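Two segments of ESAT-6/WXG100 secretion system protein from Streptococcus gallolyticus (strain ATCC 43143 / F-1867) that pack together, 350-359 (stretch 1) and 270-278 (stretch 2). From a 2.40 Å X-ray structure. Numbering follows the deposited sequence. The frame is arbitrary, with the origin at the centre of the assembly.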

# COMPACT_ATOMS: atom_id res chain seq x y z
N THR A 350 -22.90 -20.91 -75.85
CA THR A 350 -22.70 -21.91 -76.89
C THR A 350 -21.56 -21.44 -77.79
O THR A 350 -21.58 -20.31 -78.28
CB THR A 350 -23.97 -22.13 -77.72
OG1 THR A 350 -23.78 -23.25 -78.59
CG2 THR A 350 -24.30 -20.90 -78.55
N ILE A 351 -20.57 -22.31 -77.99
CA ILE A 351 -19.40 -21.98 -78.79
C ILE A 351 -19.30 -22.95 -79.97
O ILE A 351 -19.97 -23.98 -80.01
CB ILE A 351 -18.11 -22.00 -77.96
CG1 ILE A 351 -17.84 -23.42 -77.46
CG2 ILE A 351 -18.21 -21.04 -76.78
CD1 ILE A 351 -16.57 -23.55 -76.65
N SER A 352 -18.45 -22.59 -80.93
CA SER A 352 -18.12 -23.49 -82.03
C SER A 352 -16.63 -23.45 -82.38
O SER A 352 -16.25 -23.86 -83.48
CB SER A 352 -18.95 -23.17 -83.29
OG SER A 352 -20.32 -23.46 -83.09
N LYS A 353 -15.79 -22.96 -81.47
CA LYS A 353 -14.36 -22.88 -81.73
C LYS A 353 -13.62 -22.70 -80.41
O LYS A 353 -14.19 -22.21 -79.43
CB LYS A 353 -14.04 -21.72 -82.68
CG LYS A 353 -12.56 -21.57 -82.99
CD LYS A 353 -11.96 -22.90 -83.43
CE LYS A 353 -10.46 -22.80 -83.57
NZ LYS A 353 -9.84 -24.11 -83.89
N ALA A 354 -12.35 -23.12 -80.39
CA ALA A 354 -11.52 -22.93 -79.21
C ALA A 354 -11.52 -21.47 -78.80
O ALA A 354 -11.47 -20.57 -79.63
CB ALA A 354 -10.09 -23.40 -79.49
N GLN A 355 -11.58 -21.24 -77.49
CA GLN A 355 -11.91 -19.90 -77.01
C GLN A 355 -11.59 -19.82 -75.52
O GLN A 355 -11.41 -20.84 -74.85
CB GLN A 355 -13.38 -19.59 -77.27
CG GLN A 355 -13.85 -18.20 -76.92
CD GLN A 355 -15.23 -17.92 -77.47
OE1 GLN A 355 -15.74 -18.68 -78.31
NE2 GLN A 355 -15.86 -16.85 -77.01
N SER A 356 -11.51 -18.59 -75.02
CA SER A 356 -11.33 -18.32 -73.60
C SER A 356 -12.57 -17.61 -73.07
O SER A 356 -13.11 -16.72 -73.72
CB SER A 356 -10.09 -17.46 -73.35
OG SER A 356 -8.92 -18.09 -73.85
N LEU A 357 -13.01 -18.02 -71.88
CA LEU A 357 -14.18 -17.43 -71.24
C LEU A 357 -13.78 -16.90 -69.87
O LEU A 357 -13.00 -17.52 -69.15
CB LEU A 357 -15.31 -18.44 -71.10
CG LEU A 357 -15.88 -19.05 -72.38
CD1 LEU A 357 -16.98 -20.05 -72.06
CD2 LEU A 357 -16.39 -17.96 -73.32
N LYS A 358 -14.34 -15.74 -69.51
CA LYS A 358 -14.08 -15.10 -68.24
C LYS A 358 -15.30 -15.25 -67.35
O LYS A 358 -16.43 -15.02 -67.80
CB LYS A 358 -13.74 -13.62 -68.44
CG LYS A 358 -12.76 -13.37 -69.58
CD LYS A 358 -11.33 -13.69 -69.19
CE LYS A 358 -10.79 -12.63 -68.24
NZ LYS A 358 -10.86 -11.27 -68.86
N ILE A 359 -15.09 -15.65 -66.10
CA ILE A 359 -16.16 -15.90 -65.15
C ILE A 359 -15.97 -15.00 -63.94
O ILE A 359 -14.89 -15.01 -63.32
CB ILE A 359 -16.22 -17.38 -64.74
CG1 ILE A 359 -16.40 -18.26 -65.98
CG2 ILE A 359 -17.36 -17.61 -63.75
CD1 ILE A 359 -16.46 -19.74 -65.68
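Stretch 2 (270-278) VISVDVAPT

What forms the apolar centre of the contact? Val-275 of stretch 2 lies between two side chains of stretch 1: its CG2 approaches Ile-351 CD1 at 3.2 Å, a tight contact, and Leu-357 CD1 at 3.8 Å. The row continues along the same face of the sheet. Leu-357 CB sits 4.0 Å from Val-273 CG1, and Ile-359 CB sits 3.8 Å from Ile-271 CG1, while Ile-359 CD1 reaches diagonally to Val-273 CG1 at 4.5 Å. Val-273 and Ile-271 both hold chi1 near p, whereas Val-275, Leu-357 and Ile-359 are m. Gln-355 shares this face, but the end of its extended side chain leads away from stretch 2.

How does the backbone bring these side chains together? Residues 270-275 are an extended strand that runs antiparallel to strand 355-359, with 156° between the two N-to-C directions and a closest approach of 4.5 Å between their axes. Ile-271 pairs with Ile-359, Val-273 with Leu-357 and Val-275 with Gln-355, and each pair makes two backbone hydrogen bonds. Ile-271 N donates to Ile-359 O at 3.0 Å and Ile-359 N to Ile-271 O at 2.8 Å. In the next pair, Val-273 N to Leu-357 O and Leu-357 N to Val-273 O are both 2.9 Å, as are Val-275 N to Gln-355 O and Gln-355 N to Val-275 O in the last. The alternation of a strand therefore places all six of these side chains on one face.

What happens where stretch 2 leaves the strand? After Val-275 the chain continues through Ala-276 to Pro-277, alongside the loop of residues 352-354. Pro-277 points toward stretch 1 and packs its ring on that loop's backbone, with Pro-277 CD 3.4 Å from Lys-353 C and Pro-277 CG 3.6 Å from Ser-352 C. Ala-276 CB lies 4.4 Å from Ala-354 CB. Thr-278 is already out of reach.

Which residues make the polar edge? The intervening pairs, Ser-356 with Asp-274 and Lys-358 with Ser-272, carry their side chains on the other face. They lack paired N-H to O bonds, and their CA atoms stand closer, 4.5 Å apart in both pairs. Ser-356 OG donates a hydrogen bond to Asp-274 OD2 at 3.0 Å, while Asp-274 OD1 is satisfied elsewhere in the structure. Beside it, the aliphatic part of Lys-358 lies over Ser-272, with Lys-358 CD 3.6 Å from Ser-272 OG. Weaker CA-H...O contacts fill in between the strands, such as Lys-358 CA to Ile-271 O at 3.1 Å.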

# COMPACT_ATOMS: atom_id res chain seq x y z
N VAL A 270 -12.27 -12.71 -60.87
CA VAL A 270 -12.53 -13.19 -62.22
C VAL A 270 -11.50 -14.25 -62.56
O VAL A 270 -10.37 -14.24 -62.07
CB VAL A 270 -12.50 -12.04 -63.24
CG1 VAL A 270 -13.69 -11.11 -63.02
CG2 VAL A 270 -11.20 -11.26 -63.13
N ILE A 271 -11.91 -15.19 -63.42
CA ILE A 271 -11.05 -16.28 -63.86
C ILE A 271 -11.28 -16.51 -65.35
O ILE A 271 -12.28 -16.07 -65.92
CB ILE A 271 -11.30 -17.58 -63.07
CG1 ILE A 271 -12.75 -18.02 -63.26
CG2 ILE A 271 -10.98 -17.38 -61.61
CD1 ILE A 271 -13.29 -18.82 -62.10
N SER A 272 -10.34 -17.22 -65.97
CA SER A 272 -10.37 -17.45 -67.40
C SER A 272 -10.15 -18.93 -67.68
O SER A 272 -9.15 -19.51 -67.22
CB SER A 272 -9.32 -16.60 -68.12
OG SER A 272 -9.40 -16.77 -69.52
N VAL A 273 -11.07 -19.54 -68.42
CA VAL A 273 -10.98 -20.95 -68.78
C VAL A 273 -10.89 -21.07 -70.29
O VAL A 273 -11.40 -20.22 -71.03
CB VAL A 273 -12.19 -21.74 -68.23
CG1 VAL A 273 -13.49 -21.12 -68.71
CG2 VAL A 273 -12.11 -23.21 -68.64
N ASP A 274 -10.23 -22.13 -70.76
CA ASP A 274 -10.07 -22.40 -72.18
C ASP A 274 -11.04 -23.50 -72.58
O ASP A 274 -10.84 -24.68 -72.25
CB ASP A 274 -8.63 -22.80 -72.51
CG ASP A 274 -7.62 -21.73 -72.12
OD1 ASP A 274 -6.58 -22.08 -71.52
OD2 ASP A 274 -7.87 -20.54 -72.40
N VAL A 275 -12.10 -23.13 -73.29
CA VAL A 275 -13.11 -24.07 -73.75
C VAL A 275 -12.87 -24.38 -75.22
O VAL A 275 -12.23 -23.62 -75.95
CB VAL A 275 -14.54 -23.55 -73.52
CG1 VAL A 275 -14.80 -23.33 -72.03
CG2 VAL A 275 -14.78 -22.27 -74.30
N ALA A 276 -13.40 -25.52 -75.66
CA ALA A 276 -13.26 -25.96 -77.04
C ALA A 276 -14.45 -26.86 -77.38
O ALA A 276 -14.88 -27.65 -76.54
CB ALA A 276 -11.95 -26.72 -77.28
N PRO A 277 -14.99 -26.75 -78.59
CA PRO A 277 -16.12 -27.61 -78.97
C PRO A 277 -15.72 -29.07 -79.04
O PRO A 277 -14.54 -29.42 -79.11
CB PRO A 277 -16.52 -27.07 -80.35
CG PRO A 277 -15.27 -26.45 -80.89
CD PRO A 277 -14.57 -25.86 -79.69
N THR A 278 -16.73 -29.94 -79.01
CA THR A 278 -16.53 -31.37 -79.16
C THR A 278 -16.71 -31.72 -80.64
O THR A 278 -17.81 -31.62 -81.19
CB THR A 278 -17.50 -32.17 -78.29
OG1 THR A 278 -18.76 -32.31 -78.97
CG2 THR A 278 -17.74 -31.45 -76.96